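Local coordinates for protein choline dehydrogenase and related flavoproteins (Aspergillus oryzae, PDB 3Q9T) that oxidises formate as a formate oxidase of the glucose-methanol-choline oxidoreductase family, using an 8-formyl-FAD cofactor at its catalytic site, at residues Lys230-Lys242 / Leu530-Asp542. Residues are numbered along the deposited sequence; the frame is centred on the assembly and turned at random.
Sequences KRLIINEADRTCK and LKVHGIKKLRVAD. With FAY ([(2R,3S,4R,5R)-5-(6-amino-9H-purin-9-yl)-3,4-dihydroxytetrahydrofuran-2-yl]methyl (2R,3S,4S)-5-(8-formyl-7-methyl-2,4-dioxo-3,4-dihydrobenzo[g]pteridin-10(2H)-yl)-2,3,4-trihydroxypentyl dihydrogen diphosphate), chain D.
Thr240 and Lys536 form a single beta bridge, their CA atoms 4.7 Å apart, where the loop before strand 538-540 runs beside the hairpin of strands 227-235 and 240-248. Two backbone hydrogen bonds cross here, both to Lys536: its N donates to Arg239 O (3.0 Å, 172° at the hydrogen), and its O accepts from Cys241 N. The hairpin turn carries a G1 bulge, Arg239 and Thr240 both facing Asn235, whose OD1 takes the amide of Asp238 in an Asx motif. Thr240 OG1 sits beside its own backbone N (chi1 -67°) and donates to Asp238 O from above the carbonyl plane; this leaves CG2 against Lys537 CD at 3.6 Å. In the FAD-binding fold, the bridge ties the loop leading into 538-540, an outermost strand of the parallel Rossmann-type sheet, to the hairpin of the four-stranded mixed sheet. Next to the bridge, Cys241 CB packs on Leu538 CB (3.7 Å), and Leu232 and Leu538 meet tip to tip through their CD2 methyls, with Leu275 of helix 267-277 touching both leucines. Ile535 crosses Ile234 at about a right angle, Ile535 CD1 lying 4.1 Å from Ile234 CG2. On the exposed side of the turn, one water accepts from Arg239 NH1 in the guanidinium plane and donates to Gly534 O.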
ATOM      1  N   LYS A 230     -24.856 -14.848   7.421  1.00 18.18           N
ATOM      2  CA  LYS A 230     -25.249 -13.552   7.925  1.00 17.47           C
ATOM      3  C   LYS A 230     -24.908 -13.430   9.396  1.00 17.34           C
ATOM      4  O   LYS A 230     -24.377 -12.412   9.825  1.00 16.71           O
ATOM      5  CB  LYS A 230     -26.743 -13.333   7.733  1.00 20.96           C
ATOM      6  CG  LYS A 230     -27.217 -12.050   8.350  1.00 18.64           C
ATOM      7  CD  LYS A 230     -28.734 -11.969   8.331  1.00 24.97           C
ATOM      8  CE  LYS A 230     -29.227 -10.881   9.271  1.00 20.97           C
ATOM      9  NZ  LYS A 230     -30.723 -10.827   9.286  1.00 31.91           N
ATOM     10  N   ARG A 231     -25.209 -14.473  10.167  1.00 17.11           N
ATOM     11  CA  ARG A 231     -25.146 -14.384  11.628  1.00 18.20           C
ATOM     12  C   ARG A 231     -25.303 -15.753  12.284  1.00 18.87           C
ATOM     13  O   ARG A 231     -25.963 -16.628  11.742  1.00 19.14           O
ATOM     14  CB  ARG A 231     -26.280 -13.491  12.124  1.00 21.24           C
ATOM     15  CG  ARG A 231     -26.159 -13.020  13.555  1.00 23.22           C
ATOM     16  CD  ARG A 231     -27.427 -12.264  13.938  1.00 30.94           C
ATOM     17  NE  ARG A 231     -27.549 -11.010  13.198  1.00 40.35           N
ATOM     18  CZ  ARG A 231     -28.688 -10.343  13.037  1.00 41.62           C
ATOM     19  NH1 ARG A 231     -29.815 -10.823  13.545  1.00 36.54           N
ATOM     20  NH2 ARG A 231     -28.699  -9.207  12.348  1.00 39.50           N
ATOM     21  N   LEU A 232     -24.696 -15.942  13.450  1.00 19.72           N
ATOM     22  CA  LEU A 232     -24.980 -17.125  14.250  1.00 20.05           C
ATOM     23  C   LEU A 232     -26.289 -16.835  14.981  1.00 21.48           C
ATOM     24  O   LEU A 232     -26.523 -15.698  15.391  1.00 23.98           O
ATOM     25  CB  LEU A 232     -23.857 -17.381  15.254  1.00 20.86           C
ATOM     26  CG  LEU A 232     -22.826 -18.512  15.099  1.00 21.44           C
ATOM     27  CD1 LEU A 232     -22.806 -19.172  13.720  1.00 15.69           C
ATOM     28  CD2 LEU A 232     -21.451 -17.977  15.467  1.00 20.48           C
ATOM     29  N   ILE A 233     -27.147 -17.848  15.123  1.00 19.98           N
ATOM     30  CA  ILE A 233     -28.402 -17.705  15.876  1.00 14.40           C
ATOM     31  C   ILE A 233     -28.164 -18.010  17.359  1.00 21.01           C
ATOM     32  O   ILE A 233     -27.917 -19.167  17.750  1.00 20.75           O
ATOM     33  CB  ILE A 233     -29.520 -18.624  15.314  1.00 16.96           C
ATOM     34  CG1 ILE A 233     -29.709 -18.385  13.809  1.00 18.79           C
ATOM     35  CG2 ILE A 233     -30.846 -18.411  16.070  1.00 20.99           C
ATOM     36  CD1 ILE A 233     -30.981 -19.054  13.214  1.00 18.44           C
ATOM     37  N   ILE A 234     -28.236 -16.964  18.176  1.00 16.88           N
ATOM     38  CA  ILE A 234     -27.911 -17.058  19.588  1.00 22.95           C
ATOM     39  C   ILE A 234     -29.137 -16.766  20.453  1.00 32.48           C
ATOM     40  O   ILE A 234     -29.751 -15.708  20.335  1.00 30.48           O
ATOM     41  CB  ILE A 234     -26.820 -16.039  19.986  1.00 27.47           C
ATOM     42  CG1 ILE A 234     -25.595 -16.171  19.090  1.00 25.43           C
ATOM     43  CG2 ILE A 234     -26.436 -16.212  21.449  1.00 23.67           C
ATOM     44  CD1 ILE A 234     -24.814 -17.435  19.330  1.00 29.21           C
ATOM     45  N   ASN A 235     -29.493 -17.703  21.325  1.00 28.74           N
ATOM     46  CA  ASN A 235     -30.514 -17.438  22.330  1.00 22.60           C
ATOM     47  C   ASN A 235     -29.892 -16.831  23.578  1.00 21.51           C
ATOM     48  O   ASN A 235     -29.116 -17.486  24.265  1.00 27.88           O
ATOM     49  CB  ASN A 235     -31.253 -18.718  22.692  1.00 25.44           C
ATOM     50  CG  ASN A 235     -32.371 -18.474  23.676  1.00 32.56           C
ATOM     51  OD1 ASN A 235     -32.127 -18.242  24.863  1.00 26.93           O
ATOM     52  ND2 ASN A 235     -33.610 -18.506  23.185  1.00 28.14           N
ATOM     53  N   GLU A 236     -30.216 -15.574  23.858  1.00 26.42           N
ATOM     54  CA  GLU A 236     -29.643 -14.864  25.001  1.00 29.87           C
ATOM     55  C   GLU A 236     -29.990 -15.472  26.358  1.00 30.09           C
ATOM     56  O   GLU A 236     -29.129 -15.578  27.240  1.00 30.54           O
ATOM     57  CB  GLU A 236     -30.063 -13.396  24.998  1.00 33.27           C
ATOM     58  CG  GLU A 236     -29.228 -12.509  24.102  1.00 40.59           C
ATOM     59  CD  GLU A 236     -29.132 -11.089  24.640  1.00 55.92           C
ATOM     60  OE1 GLU A 236     -28.500 -10.888  25.711  1.00 49.57           O
ATOM     61  OE2 GLU A 236     -29.702 -10.180  23.995  1.00 55.38           O
ATOM     62  N   ALA A 237     -31.251 -15.858  26.536  1.00 25.23           N
ATOM     63  CA  ALA A 237     -31.678 -16.369  27.833  1.00 25.77           C
ATOM     64  C   ALA A 237     -30.904 -17.645  28.167  1.00 28.54           C
ATOM     65  O   ALA A 237     -30.378 -17.799  29.280  1.00 22.76           O
ATOM     66  CB  ALA A 237     -33.184 -16.615  27.855  1.00 23.01           C
ATOM     67  N   ASP A 238     -30.829 -18.539  27.181  1.00 21.33           N
ATOM     68  CA  ASP A 238     -30.152 -19.824  27.314  1.00 24.65           C
ATOM     69  C   ASP A 238     -28.632 -19.701  27.115  1.00 30.32           C
ATOM     70  O   ASP A 238     -27.909 -20.689  27.265  1.00 20.14           O
ATOM     71  CB  ASP A 238     -30.679 -20.809  26.262  1.00 30.21           C
ATOM     72  CG  ASP A 238     -32.178 -21.074  26.382  1.00 38.92           C
ATOM     73  OD1 ASP A 238     -32.684 -21.223  27.517  1.00 41.76           O
ATOM     74  OD2 ASP A 238     -32.844 -21.156  25.323  1.00 41.98           O
ATOM     75  N   ARG A 239     -28.160 -18.503  26.758  1.00 23.02           N
ATOM     76  CA  ARG A 239     -26.768 -18.320  26.354  1.00 25.85           C
ATOM     77  C   ARG A 239     -26.362 -19.453  25.439  1.00 26.70           C
ATOM     78  O   ARG A 239     -25.326 -20.075  25.642  1.00 25.18           O
ATOM     79  CB  ARG A 239     -25.847 -18.318  27.567  1.00 26.66           C
ATOM     80  CG  ARG A 239     -26.061 -17.154  28.504  1.00 25.63           C
ATOM     81  CD  ARG A 239     -25.548 -17.481  29.886  1.00 37.47           C
ATOM     82  NE  ARG A 239     -26.192 -16.649  30.898  1.00 51.82           N
ATOM     83  CZ  ARG A 239     -25.794 -15.424  31.228  1.00 42.07           C
ATOM     84  NH1 ARG A 239     -24.747 -14.880  30.629  1.00 42.83           N
ATOM     85  NH2 ARG A 239     -26.447 -14.741  32.162  1.00 51.26           N
ATOM     86  N   THR A 240     -27.190 -19.738  24.441  1.00 24.21           N
ATOM     87  CA  THR A 240     -26.982 -20.917  23.607  1.00 26.72           C
ATOM     88  C   THR A 240     -26.990 -20.594  22.114  1.00 30.39           C
ATOM     89  O   THR A 240     -27.775 -19.765  21.644  1.00 27.90           O
ATOM     90  CB  THR A 240     -28.039 -22.000  23.928  1.00 29.62           C
ATOM     91  OG1 THR A 240     -27.821 -22.491  25.260  1.00 26.60           O
ATOM     92  CG2 THR A 240     -27.953 -23.157  22.958  1.00 26.10           C
ATOM     93  N   CYS A 241     -26.097 -21.238  21.372  1.00 23.38           N
ATOM     94  CA  CYS A 241     -26.125 -21.137  19.927  1.00 22.97           C
ATOM     95  C   CYS A 241     -27.055 -22.181  19.325  1.00 22.20           C
ATOM     96  O   CYS A 241     -26.889 -23.375  19.549  1.00 28.99           O
ATOM     97  CB  CYS A 241     -24.735 -21.269  19.327  1.00 19.45           C
ATOM     98  SG  CYS A 241     -24.788 -21.098  17.550  1.00 22.76           S
ATOM     99  N   LYS A 242     -28.008 -21.705  18.531  1.00 18.48           N
ATOM    100  CA  LYS A 242     -29.135 -22.490  18.049  1.00 22.60           C
ATOM    101  C   LYS A 242     -28.891 -23.016  16.628  1.00 22.50           C
ATOM    102  O   LYS A 242     -29.475 -24.016  16.196  1.00 22.90           O
ATOM    103  CB  LYS A 242     -30.359 -21.562  18.019  1.00 28.71           C
ATOM    104  CG  LYS A 242     -31.563 -21.989  18.821  1.00 37.19           C
ATOM    105  CD  LYS A 242     -31.378 -21.798  20.301  1.00 32.65           C
ATOM    106  CE  LYS A 242     -32.612 -22.345  21.001  1.00 55.19           C
ATOM    107  NZ  LYS A 242     -33.157 -23.536  20.265  1.00 44.30           N
ATOM    108  N   LEU A 530     -12.512 -26.232  22.808  1.00 17.89           N
ATOM    109  CA  LEU A 530     -12.807 -25.428  21.633  1.00 20.03           C
ATOM    110  C   LEU A 530     -14.220 -24.874  21.693  1.00 19.37           C
ATOM    111  O   LEU A 530     -14.773 -24.470  20.675  1.00 19.13           O
ATOM    112  CB  LEU A 530     -12.592 -26.230  20.342  1.00 13.11           C
ATOM    113  CG  LEU A 530     -11.148 -26.676  20.098  1.00 16.90           C
ATOM    114  CD1 LEU A 530     -11.040 -27.399  18.773  1.00 19.51           C
ATOM    115  CD2 LEU A 530     -10.193 -25.471  20.145  1.00 15.99           C
ATOM    116  N   LYS A 531     -14.793 -24.849  22.891  1.00 17.26           N
ATOM    117  CA  LYS A 531     -16.087 -24.198  23.109  1.00 25.46           C
ATOM    118  C   LYS A 531     -15.904 -22.696  23.312  1.00 21.35           C
ATOM    119  O   LYS A 531     -15.010 -22.275  24.052  1.00 20.07           O
ATOM    120  CB  LYS A 531     -16.796 -24.786  24.332  1.00 17.66           C
ATOM    121  CG  LYS A 531     -17.165 -26.248  24.184  1.00 22.32           C
ATOM    122  CD  LYS A 531     -17.787 -26.763  25.459  1.00 21.47           C
ATOM    123  CE  LYS A 531     -18.303 -28.159  25.275  1.00 27.59           C
ATOM    124  NZ  LYS A 531     -19.262 -28.465  26.355  1.00 31.80           N
ATOM    125  N   VAL A 532     -16.752 -21.896  22.661  1.00 16.80           N
ATOM    126  CA  VAL A 532     -16.704 -20.440  22.815  1.00 18.51           C
ATOM    127  C   VAL A 532     -17.021 -20.021  24.266  1.00 20.06           C
ATOM    128  O   VAL A 532     -18.108 -20.304  24.782  1.00 20.53           O
ATOM    129  CB  VAL A 532     -17.647 -19.730  21.799  1.00 16.99           C
ATOM    130  CG1 VAL A 532     -17.644 -18.218  22.003  1.00 21.07           C
ATOM    131  CG2 VAL A 532     -17.243 -20.057  20.379  1.00 15.80           C
ATOM    132  N   HIS A 533     -16.065 -19.378  24.935  1.00 19.86           N
ATOM    133  CA  HIS A 533     -16.300 -18.893  26.299  1.00 18.49           C
ATOM    134  C   HIS A 533     -17.597 -18.084  26.319  1.00 29.43           C
ATOM    135  O   HIS A 533     -17.773 -17.141  25.537  1.00 24.53           O
ATOM    136  CB  HIS A 533     -15.155 -17.998  26.795  1.00 20.57           C
ATOM    137  CG  HIS A 533     -13.831 -18.691  26.925  1.00 24.22           C
ATOM    138  ND1 HIS A 533     -13.603 -19.714  27.824  1.00 23.80           N
ATOM    139  CD2 HIS A 533     -12.651 -18.476  26.296  1.00 22.32           C
ATOM    140  CE1 HIS A 533     -12.348 -20.118  27.721  1.00 23.29           C
ATOM    141  NE2 HIS A 533     -11.748 -19.382  26.802  1.00 24.94           N
ATOM    142  N   GLY A 534     -18.512 -18.451  27.207  1.00 23.10           N
ATOM    143  CA  GLY A 534     -19.740 -17.705  27.370  1.00 23.28           C
ATOM    144  C   GLY A 534     -20.931 -18.264  26.619  1.00 21.16           C
ATOM    145  O   GLY A 534     -22.059 -17.839  26.848  1.00 25.58           O
ATOM    146  N   ILE A 535     -20.693 -19.214  25.723  1.00 23.54           N
ATOM    147  CA  ILE A 535     -21.769 -19.725  24.875  1.00 24.66           C
ATOM    148  C   ILE A 535     -21.819 -21.251  24.882  1.00 23.15           C
ATOM    149  O   ILE A 535     -20.793 -21.905  24.809  1.00 24.24           O
ATOM    150  CB  ILE A 535     -21.620 -19.223  23.431  1.00 18.84           C
ATOM    151  CG1 ILE A 535     -21.623 -17.691  23.384  1.00 25.41           C
ATOM    152  CG2 ILE A 535     -22.762 -19.736  22.554  1.00 23.52           C
ATOM    153  CD1 ILE A 535     -22.996 -17.065  23.564  1.00 25.60           C
ATOM    154  N   LYS A 536     -23.013 -21.821  24.981  1.00 19.49           N
ATOM    155  CA  LYS A 536     -23.152 -23.272  24.895  1.00 20.39           C
ATOM    156  C   LYS A 536     -23.485 -23.696  23.469  1.00 19.53           C
ATOM    157  O   LYS A 536     -24.071 -22.929  22.706  1.00 19.70           O
ATOM    158  CB  LYS A 536     -24.250 -23.762  25.835  1.00 29.29           C
ATOM    159  CG  LYS A 536     -24.122 -23.314  27.282  1.00 32.01           C
ATOM    160  CD  LYS A 536     -25.403 -23.703  28.028  1.00 40.93           C
ATOM    161  CE  LYS A 536     -25.525 -23.028  29.386  1.00 56.38           C
ATOM    162  NZ  LYS A 536     -26.876 -23.275  29.984  1.00 60.05           N
ATOM    163  N   LYS A 537     -23.115 -24.923  23.125  1.00 17.38           N
ATOM    164  CA  LYS A 537     -23.416 -25.518  21.820  1.00 21.51           C
ATOM    165  C   LYS A 537     -22.714 -24.832  20.637  1.00 21.17           C
ATOM    166  O   LYS A 537     -23.178 -24.922  19.500  1.00 20.71           O
ATOM    167  CB  LYS A 537     -24.932 -25.560  21.582  1.00 25.27           C
ATOM    168  CG  LYS A 537     -25.716 -26.415  22.579  1.00 28.68           C
ATOM    169  CD  LYS A 537     -27.157 -26.610  22.089  1.00 32.95           C
ATOM    170  CE  LYS A 537     -27.895 -27.723  22.821  1.00 46.28           C
ATOM    171  NZ  LYS A 537     -28.359 -27.309  24.175  1.00 42.72           N
ATOM    172  N   LEU A 538     -21.608 -24.141  20.910  1.00 17.38           N
ATOM    173  CA  LEU A 538     -20.863 -23.432  19.872  1.00 16.86           C
ATOM    174  C   LEU A 538     -19.373 -23.686  20.018  1.00 18.40           C
ATOM    175  O   LEU A 538     -18.786 -23.377  21.050  1.00 13.49           O
ATOM    176  CB  LEU A 538     -21.099 -21.911  19.950  1.00 18.14           C
ATOM    177  CG  LEU A 538     -20.351 -21.083  18.890  1.00 13.58           C
ATOM    178  CD1 LEU A 538     -20.649 -21.618  17.487  1.00  9.93           C
ATOM    179  CD2 LEU A 538     -20.665 -19.587  18.975  1.00 12.01           C
ATOM    180  N   ARG A 539     -18.756 -24.226  18.974  1.00 16.23           N
ATOM    181  CA  ARG A 539     -17.322 -24.471  18.995  1.00 17.73           C
ATOM    182  C   ARG A 539     -16.685 -23.835  17.769  1.00 18.27           C
ATOM    183  O   ARG A 539     -17.370 -23.554  16.787  1.00 16.29           O
ATOM    184  CB  ARG A 539     -17.036 -25.977  19.035  1.00 16.17           C
ATOM    185  CG  ARG A 539     -17.409 -26.635  20.355  1.00 23.59           C
ATOM    186  CD  ARG A 539     -17.446 -28.145  20.233  1.00 23.31           C
ATOM    187  NE  ARG A 539     -16.531 -28.776  21.167  1.00 41.39           N
ATOM    188  CZ  ARG A 539     -16.850 -29.734  22.037  1.00 34.11           C
ATOM    189  NH1 ARG A 539     -18.084 -30.229  22.124  1.00 20.61           N
ATOM    190  NH2 ARG A 539     -15.899 -30.201  22.821  1.00 21.89           N
ATOM    191  N   VAL A 540     -15.383 -23.594  17.841  1.00 16.63           N
ATOM    192  CA  VAL A 540     -14.634 -23.111  16.693  1.00 18.21           C
ATOM    193  C   VAL A 540     -13.577 -24.133  16.346  1.00 20.45           C
ATOM    194  O   VAL A 540     -12.838 -24.585  17.226  1.00 19.28           O
ATOM    195  CB  VAL A 540     -13.942 -21.771  16.977  1.00 15.85           C
ATOM    196  CG1 VAL A 540     -13.098 -21.353  15.780  1.00 17.44           C
ATOM    197  CG2 VAL A 540     -14.981 -20.716  17.300  1.00 15.47           C
ATOM    198  N   ALA A 541     -13.530 -24.518  15.071  1.00 17.38           N
ATOM    199  CA  ALA A 541     -12.496 -25.419  14.595  1.00 19.69           C
ATOM    200  C   ALA A 541     -11.935 -24.874  13.287  1.00 20.45           C
ATOM    201  O   ALA A 541     -12.563 -24.983  12.234  1.00 20.50           O
ATOM    202  CB  ALA A 541     -13.028 -26.868  14.448  1.00 14.04           C
ATOM    203  N   ASP A 542     -10.766 -24.237  13.396  1.00 15.64           N
ATOM    204  CA  ASP A 542     -10.034 -23.677  12.265  1.00 17.90           C
ATOM    205  C   ASP A 542      -8.792 -22.940  12.785  1.00 19.74           C
ATOM    206  O   ASP A 542      -8.527 -22.930  14.001  1.00 19.16           O
ATOM    207  CB  ASP A 542     -10.925 -22.773  11.384  1.00 17.86           C
ATOM    208  CG  ASP A 542     -11.389 -21.515  12.094  1.00 19.05           C
ATOM    209  OD1 ASP A 542     -10.648 -21.014  12.960  1.00 18.65           O
ATOM    210  OD2 ASP A 542     -12.502 -21.016  11.783  1.00 20.62           O
TER
HETATM  211  P   FAY D 600      -9.064 -23.102   7.765  1.00 20.09           P
HETATM  212  N1  FAY D 600      -0.379 -24.266   4.539  1.00 18.46           N
HETATM  213  C2  FAY D 600       0.444 -25.376   4.357  1.00 22.42           C
HETATM  214  O2  FAY D 600       0.541 -26.220   5.240  1.00 21.13           O
HETATM  215  N3  FAY D 600       0.761 -25.783   3.079  1.00 25.79           N
HETATM  216  C4  FAY D 600       0.783 -24.846   2.076  1.00 28.72           C
HETATM  217  O4  FAY D 600       1.690 -24.935   1.227  1.00 23.69           O
HETATM  218  N5  FAY D 600      -0.046 -22.766   1.252  1.00 21.58           N
HETATM  219  C6  FAY D 600      -1.223 -21.042   0.172  1.00 24.40           C
HETATM  220  C7  FAY D 600      -2.274 -20.145   0.105  1.00 21.72           C
HETATM  221  C8  FAY D 600      -3.163 -20.045   1.180  1.00 20.79           C
HETATM  222  O8  FAY D 600      -5.274 -19.260   1.829  1.00 19.63           O
HETATM  223  C9  FAY D 600      -3.052 -20.940   2.253  1.00 16.48           C
HETATM  224  PA  FAY D 600     -10.319 -22.195   5.396  1.00 14.25           P
HETATM  225  C1' FAY D 600      -2.711 -22.563   4.680  1.00 24.93           C
HETATM  226  C10 FAY D 600      -0.610 -23.401   3.496  1.00 18.45           C
HETATM  227  N10 FAY D 600      -1.709 -22.537   3.523  1.00 19.96           N
HETATM  228  N1A FAY D 600     -20.162 -17.494   4.621  1.00 15.27           N
HETATM  229  O1A FAY D 600     -10.128 -20.943   4.607  1.00 23.36           O
HETATM  230  C1B FAY D 600     -15.811 -20.398   4.174  1.00 19.89           C
HETATM  231  O1P FAY D 600      -9.981 -24.288   7.944  1.00 19.08           O
HETATM  232  C2' FAY D 600      -3.771 -23.674   4.500  1.00 17.40           C
HETATM  233  O2' FAY D 600      -4.199 -23.631   3.186  1.00 19.25           O
HETATM  234  C2A FAY D 600     -20.062 -18.802   4.183  1.00 16.55           C
HETATM  235  O2A FAY D 600      -9.661 -23.401   4.797  1.00 19.13           O
HETATM  236  C2B FAY D 600     -14.684 -20.218   3.173  1.00 19.89           C
HETATM  237  O2B FAY D 600     -15.133 -20.153   1.831  1.00 15.16           O
HETATM  238  O2P FAY D 600      -8.732 -22.461   9.100  1.00 19.13           O
HETATM  239  C3' FAY D 600      -5.017 -23.804   5.437  1.00 28.07           C
HETATM  240  O3' FAY D 600      -6.238 -24.157   4.791  1.00 19.81           O
HETATM  241  N3A FAY D 600     -18.828 -19.429   4.121  1.00 19.60           N
HETATM  242  C3B FAY D 600     -13.866 -21.467   3.417  1.00 19.81           C
HETATM  243  O3B FAY D 600     -14.442 -22.528   2.697  1.00 17.67           O
HETATM  244  O3P FAY D 600      -9.802 -21.970   6.887  1.00 18.13           O
HETATM  245  C4' FAY D 600      -5.305 -22.608   6.309  1.00 24.13           C
HETATM  246  O4' FAY D 600      -4.069 -22.282   6.938  1.00 20.95           O
HETATM  247  C4A FAY D 600     -17.712 -18.754   4.499  1.00 19.34           C
HETATM  248  C4B FAY D 600     -14.084 -21.758   4.881  1.00 18.64           C
HETATM  249  O4B FAY D 600     -15.193 -20.978   5.295  1.00 18.15           O
HETATM  250  C4X FAY D 600       0.091 -23.641   2.299  1.00 26.10           C
HETATM  251  C5' FAY D 600      -6.418 -22.929   7.336  1.00 26.42           C
HETATM  252  O5' FAY D 600      -7.695 -23.443   6.930  1.00 23.62           O
HETATM  253  C5A FAY D 600     -17.795 -17.440   4.952  1.00 21.79           C
HETATM  254  C5B FAY D 600     -12.849 -21.437   5.700  1.00 17.68           C
HETATM  255  O5B FAY D 600     -11.918 -22.472   5.500  1.00 19.03           O
HETATM  256  C5X FAY D 600      -0.995 -21.770   1.336  1.00 28.26           C
HETATM  257  C6A FAY D 600     -19.030 -16.798   5.009  1.00 25.55           C
HETATM  258  N6A FAY D 600     -19.099 -15.503   5.349  1.00 22.15           N
HETATM  259  N7A FAY D 600     -16.549 -17.028   5.261  1.00 20.75           N
HETATM  260  C7M FAY D 600      -2.306 -19.172  -1.049  1.00 18.34           C
HETATM  261  C8A FAY D 600     -15.681 -18.035   5.031  1.00 14.35           C
HETATM  262  C8M FAY D 600      -4.467 -19.389   0.934  1.00 20.01           C
HETATM  263  C9A FAY D 600      -1.944 -21.777   2.372  1.00 19.63           C
HETATM  264  N9A FAY D 600     -16.385 -19.103   4.556  1.00 22.10           N
HETATM  265  O   HOH W   1     -22.912 -15.689  28.651  1.00 30.91           O